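Local coordinates for protein basic helix-loop-helix, putative, expressed (PDB 5LW0) that binds ADP-ribose through its macrodomain, the part held in this chain, and probably takes part in ADP-ribosylation linked to DNA interstrand crosslink repair, at residues T162-P174 with E183-N195. Residues are numbered along the deposited sequence; the frame is centred on the assembly and turned at random.
Sequences TLRPGSSVAVPLP and EGVTHIIHVLGPN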
loop_
_atom_site.group_PDB
_atom_site.type_symbol
_atom_site.label_atom_id
_atom_site.label_comp_id
_atom_site.label_asym_id
_atom_site.label_seq_id
_atom_site.Cartn_x
_atom_site.Cartn_y
_atom_site.Cartn_z
ATOM N N THR A 162 -1.552 -17.524 -1.677
ATOM C CA THR A 162 -0.322 -17.072 -1.067
ATOM C C THR A 162 0.205 -15.918 -1.868
ATOM O O THR A 162 -0.236 -15.693 -3.012
ATOM C CB THR A 162 0.824 -18.135 -1.054
ATOM O OG1 THR A 162 1.188 -18.457 -2.404
ATOM C CG2 THR A 162 0.427 -19.412 -0.367
ATOM N N LEU A 163 1.154 -15.188 -1.270
ATOM C CA LEU A 163 2.038 -14.246 -2.009
ATOM C C LEU A 163 3.468 -14.607 -1.784
ATOM O O LEU A 163 3.854 -15.089 -0.664
ATOM C CB LEU A 163 1.842 -12.793 -1.488
ATOM C CG LEU A 163 0.566 -12.116 -1.933
ATOM C CD1 LEU A 163 0.467 -10.698 -1.360
ATOM C CD2 LEU A 163 0.450 -12.095 -3.459
ATOM N N ARG A 164 4.292 -14.346 -2.765
ATOM C CA ARG A 164 5.717 -14.376 -2.586
ATOM C C ARG A 164 6.223 -12.957 -2.515
ATOM O O ARG A 164 5.549 -12.022 -3.010
ATOM C CB ARG A 164 6.393 -15.189 -3.688
ATOM C CG ARG A 164 5.940 -16.681 -3.680
ATOM C CD ARG A 164 6.587 -17.505 -4.778
ATOM N NE ARG A 164 6.067 -18.870 -4.832
ATOM C CZ ARG A 164 6.161 -19.680 -5.894
ATOM N NH1 ARG A 164 6.697 -19.250 -7.044
ATOM N NH2 ARG A 164 5.671 -20.903 -5.821
ATOM N N PRO A 165 7.384 -12.754 -1.854
ATOM C CA PRO A 165 7.851 -11.349 -1.671
ATOM C C PRO A 165 8.041 -10.651 -2.999
ATOM O O PRO A 165 8.569 -11.221 -3.942
ATOM C CB PRO A 165 9.179 -11.514 -0.880
ATOM C CG PRO A 165 8.986 -12.821 -0.141
ATOM C CD PRO A 165 8.324 -13.703 -1.209
ATOM N N GLY A 166 7.549 -9.405 -3.079
ATOM C CA GLY A 166 7.687 -8.637 -4.276
ATOM C C GLY A 166 6.493 -8.690 -5.183
ATOM O O GLY A 166 6.596 -8.350 -6.331
ATOM N N SER A 167 5.398 -9.225 -4.694
ATOM C CA SER A 167 4.191 -9.406 -5.511
ATOM C C SER A 167 2.951 -8.943 -4.767
ATOM O O SER A 167 2.985 -8.601 -3.546
ATOM C CB SER A 167 4.048 -10.847 -5.950
ATOM O OG SER A 167 3.775 -11.680 -4.864
ATOM N N SER A 168 1.853 -8.850 -5.491
ATOM C CA SER A 168 0.637 -8.318 -4.914
ATOM C C SER A 168 -0.551 -8.980 -5.592
ATOM O O SER A 168 -0.388 -9.623 -6.645
ATOM C CB SER A 168 0.572 -6.812 -5.049
ATOM O OG SER A 168 0.497 -6.441 -6.391
ATOM N N VAL A 169 -1.729 -8.864 -4.981
ATOM C CA VAL A 169 -2.975 -9.368 -5.564
ATOM C C VAL A 169 -4.134 -8.441 -5.223
ATOM O O VAL A 169 -4.264 -8.009 -4.116
ATOM C CB VAL A 169 -3.281 -10.828 -5.116
ATOM C CG1 VAL A 169 -3.433 -10.942 -3.651
ATOM C CG2 VAL A 169 -4.522 -11.366 -5.835
ATOM N N ALA A 170 -4.921 -8.101 -6.250
ATOM C CA ALA A 170 -6.048 -7.220 -6.128
ATOM C C ALA A 170 -7.247 -7.997 -5.807
ATOM O O ALA A 170 -7.551 -9.007 -6.466
ATOM C CB ALA A 170 -6.277 -6.450 -7.421
ATOM N N VAL A 171 -7.968 -7.527 -4.799
ATOM C CA VAL A 171 -9.193 -8.232 -4.348
ATOM C C VAL A 171 -10.335 -7.256 -4.351
ATOM O O VAL A 171 -10.285 -6.238 -3.649
ATOM C CB VAL A 171 -8.988 -8.785 -2.934
ATOM C CG1 VAL A 171 -10.263 -9.495 -2.437
ATOM C CG2 VAL A 171 -7.783 -9.746 -2.896
ATOM N N PRO A 172 -11.445 -7.585 -5.050
ATOM C CA PRO A 172 -12.600 -6.700 -4.929
ATOM C C PRO A 172 -13.284 -6.877 -3.603
ATOM O O PRO A 172 -13.415 -7.997 -3.125
ATOM C CB PRO A 172 -13.540 -7.144 -6.064
ATOM C CG PRO A 172 -12.832 -8.179 -6.803
ATOM C CD PRO A 172 -11.655 -8.655 -6.012
ATOM N N LEU A 173 -13.625 -5.763 -2.964
ATOM C CA LEU A 173 -14.201 -5.784 -1.619
ATOM C C LEU A 173 -15.740 -5.744 -1.742
ATOM O O LEU A 173 -16.263 -4.791 -2.284
ATOM C CB LEU A 173 -13.738 -4.553 -0.821
ATOM C CG LEU A 173 -14.238 -4.484 0.610
ATOM C CD1 LEU A 173 -13.752 -5.635 1.462
ATOM C CD2 LEU A 173 -13.894 -3.175 1.280
ATOM N N PRO A 174 -16.433 -6.806 -1.269
ATOM C CA PRO A 174 -17.892 -6.814 -1.372
ATOM C C PRO A 174 -18.534 -5.593 -0.785
ATOM O O PRO A 174 -18.072 -5.063 0.229
ATOM C CB PRO A 174 -18.271 -8.059 -0.580
ATOM C CG PRO A 174 -17.101 -8.955 -0.742
ATOM C CD PRO A 174 -15.928 -8.015 -0.657
ATOM N N GLU A 183 -16.349 3.902 4.015
ATOM C CA GLU A 183 -15.203 4.615 3.440
ATOM C C GLU A 183 -15.146 4.603 1.913
ATOM O O GLU A 183 -14.275 5.277 1.339
ATOM C CB GLU A 183 -13.902 4.054 3.994
ATOM C CG GLU A 183 -13.850 3.955 5.513
ATOM C CD GLU A 183 -13.935 5.302 6.243
ATOM O OE1 GLU A 183 -13.562 6.352 5.666
ATOM O OE2 GLU A 183 -14.324 5.277 7.441
ATOM N N GLY A 184 -16.050 3.878 1.253
ATOM C CA GLY A 184 -16.116 3.870 -0.194
ATOM C C GLY A 184 -15.071 2.956 -0.864
ATOM O O GLY A 184 -14.935 2.982 -2.080
ATOM N N VAL A 185 -14.401 2.143 -0.070
ATOM C CA VAL A 185 -13.331 1.262 -0.590
ATOM C C VAL A 185 -14.010 0.151 -1.434
ATOM O O VAL A 185 -14.943 -0.568 -0.960
ATOM C CB VAL A 185 -12.520 0.663 0.515
ATOM C CG1 VAL A 185 -11.533 -0.377 -0.003
ATOM C CG2 VAL A 185 -11.795 1.723 1.327
ATOM N N THR A 186 -13.519 -0.013 -2.657
ATOM C CA THR A 186 -14.035 -1.010 -3.597
ATOM C C THR A 186 -13.028 -2.169 -3.852
ATOM O O THR A 186 -13.419 -3.231 -4.319
ATOM C CB THR A 186 -14.376 -0.376 -4.949
ATOM O OG1 THR A 186 -13.191 0.184 -5.534
ATOM C CG2 THR A 186 -15.457 0.663 -4.839
ATOM N N HIS A 187 -11.740 -1.949 -3.524
ATOM C CA HIS A 187 -10.705 -2.947 -3.751
ATOM C C HIS A 187 -9.615 -2.784 -2.746
ATOM O O HIS A 187 -9.296 -1.663 -2.346
ATOM C CB HIS A 187 -10.052 -2.764 -5.165
ATOM C CG HIS A 187 -10.976 -3.007 -6.309
ATOM N ND1 HIS A 187 -11.868 -2.059 -6.758
ATOM C CD2 HIS A 187 -11.095 -4.057 -7.145
ATOM C CE1 HIS A 187 -12.549 -2.544 -7.765
ATOM N NE2 HIS A 187 -12.058 -3.728 -8.063
ATOM N N ILE A 188 -9.058 -3.911 -2.347
ATOM C CA ILE A 188 -7.870 -3.943 -1.522
ATOM C C ILE A 188 -6.796 -4.690 -2.292
ATOM O O ILE A 188 -7.059 -5.740 -2.834
ATOM C CB ILE A 188 -8.177 -4.655 -0.183
ATOM C CG1 ILE A 188 -9.157 -3.731 0.638
ATOM C CG2 ILE A 188 -6.898 -4.976 0.563
ATOM C CD1 ILE A 188 -9.723 -4.376 1.816
ATOM N N ILE A 189 -5.610 -4.147 -2.332
ATOM C CA ILE A 189 -4.508 -4.825 -2.953
ATOM C C ILE A 189 -3.548 -5.260 -1.876
ATOM O O ILE A 189 -2.869 -4.425 -1.288
ATOM C CB ILE A 189 -3.780 -3.916 -4.020
ATOM C CG1 ILE A 189 -4.776 -3.371 -5.030
ATOM C CG2 ILE A 189 -2.665 -4.717 -4.653
ATOM C CD1 ILE A 189 -4.190 -2.348 -6.006
ATOM N N HIS A 190 -3.458 -6.588 -1.643
ATOM C CA HIS A 190 -2.513 -7.136 -0.713
ATOM C C HIS A 190 -1.133 -7.124 -1.375
ATOM O O HIS A 190 -0.983 -7.659 -2.456
ATOM C CB HIS A 190 -2.858 -8.567 -0.388
ATOM C CG HIS A 190 -4.208 -8.751 0.235
ATOM N ND1 HIS A 190 -4.530 -8.257 1.478
ATOM C CD2 HIS A 190 -5.274 -9.461 -0.170
ATOM C CE1 HIS A 190 -5.754 -8.653 1.808
ATOM N NE2 HIS A 190 -6.239 -9.362 0.810
ATOM N N VAL A 191 -0.118 -6.647 -0.659
ATOM C CA VAL A 191 1.255 -6.556 -1.155
ATOM C C VAL A 191 2.179 -7.229 -0.150
ATOM O O VAL A 191 2.015 -6.996 1.075
ATOM C CB VAL A 191 1.698 -5.097 -1.230
ATOM C CG1 VAL A 191 3.046 -5.054 -1.880
ATOM C CG2 VAL A 191 0.694 -4.263 -1.984
ATOM N N LEU A 192 3.103 -8.042 -0.605
ATOM C CA LEU A 192 4.088 -8.661 0.315
ATOM C C LEU A 192 5.440 -8.027 0.028
ATOM O O LEU A 192 6.036 -8.243 -1.046
ATOM C CB LEU A 192 4.161 -10.161 0.135
ATOM C CG LEU A 192 5.132 -10.854 1.130
ATOM C CD1 LEU A 192 4.688 -10.651 2.547
ATOM C CD2 LEU A 192 5.243 -12.316 0.781
ATOM N N GLY A 193 5.969 -7.287 0.999
ATOM C CA GLY A 193 7.264 -6.720 0.828
ATOM C C GLY A 193 8.371 -7.650 1.334
ATOM O O GLY A 193 8.060 -8.643 1.933
ATOM N N PRO A 194 9.633 -7.248 1.154
ATOM C CA PRO A 194 10.764 -7.999 1.749
ATOM C C PRO A 194 10.776 -7.904 3.207
ATOM O O PRO A 194 10.386 -6.842 3.827
ATOM C CB PRO A 194 11.983 -7.304 1.147
ATOM C CG PRO A 194 11.542 -5.929 0.865
ATOM C CD PRO A 194 10.097 -6.059 0.444
ATOM N N ASN A 195 11.258 -8.957 3.859
ATOM C CA ASN A 195 11.321 -8.949 5.290
ATOM C C ASN A 195 12.805 -8.917 5.761
ATOM O O ASN A 195 13.614 -9.700 5.302
ATOM C CB ASN A 195 10.625 -10.161 5.872
ATOM C CG ASN A 195 10.908 -10.328 7.317
ATOM O OD1 ASN A 195 10.797 -9.407 8.101
ATOM N ND2 ASN A 195 11.332 -11.549 7.700
#
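Val169 with His190 and Val171 with Ile188 form antiparallel hydrogen-bonded pairs, tying an edge strand of the sheet, 167-172, to strand 187-192; Val169 N reaches His190 O at 2.9 Å, and Val171 N reaches Ile188 O at 2.8 Å. On the face these four share, His190 stands with CG anti to its carbonyl carbon, bringing ring atom CD2 within 3.7 Å of Val171 CG2, while Val169 CG1 lies at the ring's edge and Ile188 CG2 sits above one face, near the rim. Both ring nitrogens are satisfied, NE2 by Thr156 and ND1 by Asn127, which fixes the ring's rotation. On the same side Leu192 holds CG anti to its backbone N (chi1 -177°), and its CD2 reaches Leu163 O and Pro165 N, both 3.4 Å away, with Pro165 CG packed alongside. There the type II turn lets Gly166 N bond Leu192 O (2.8 Å, N-H...O 171°), and at the positive phi of Gly166 a side chain would jam against the preceding carbonyl.

On the other face, beta-branched Ile189 sets CG2 3.9 Å from Ser168 CB and CG1 against small Ala170, with Leu222 and Phe226 of helix 208-230 beyond. Cutting Ile189 back to alanine is likely to cost Ala170 and Ser168 these contacts and leave a gap toward that helix. Ser168 OG turns to Ser221 and Asn225 of the same helix. Such an antiparallel edge, added to parallel strands between helices, is characteristic of the macrodomain; strand 187-192 runs on into Gly193, close to the bound ADP-ribose.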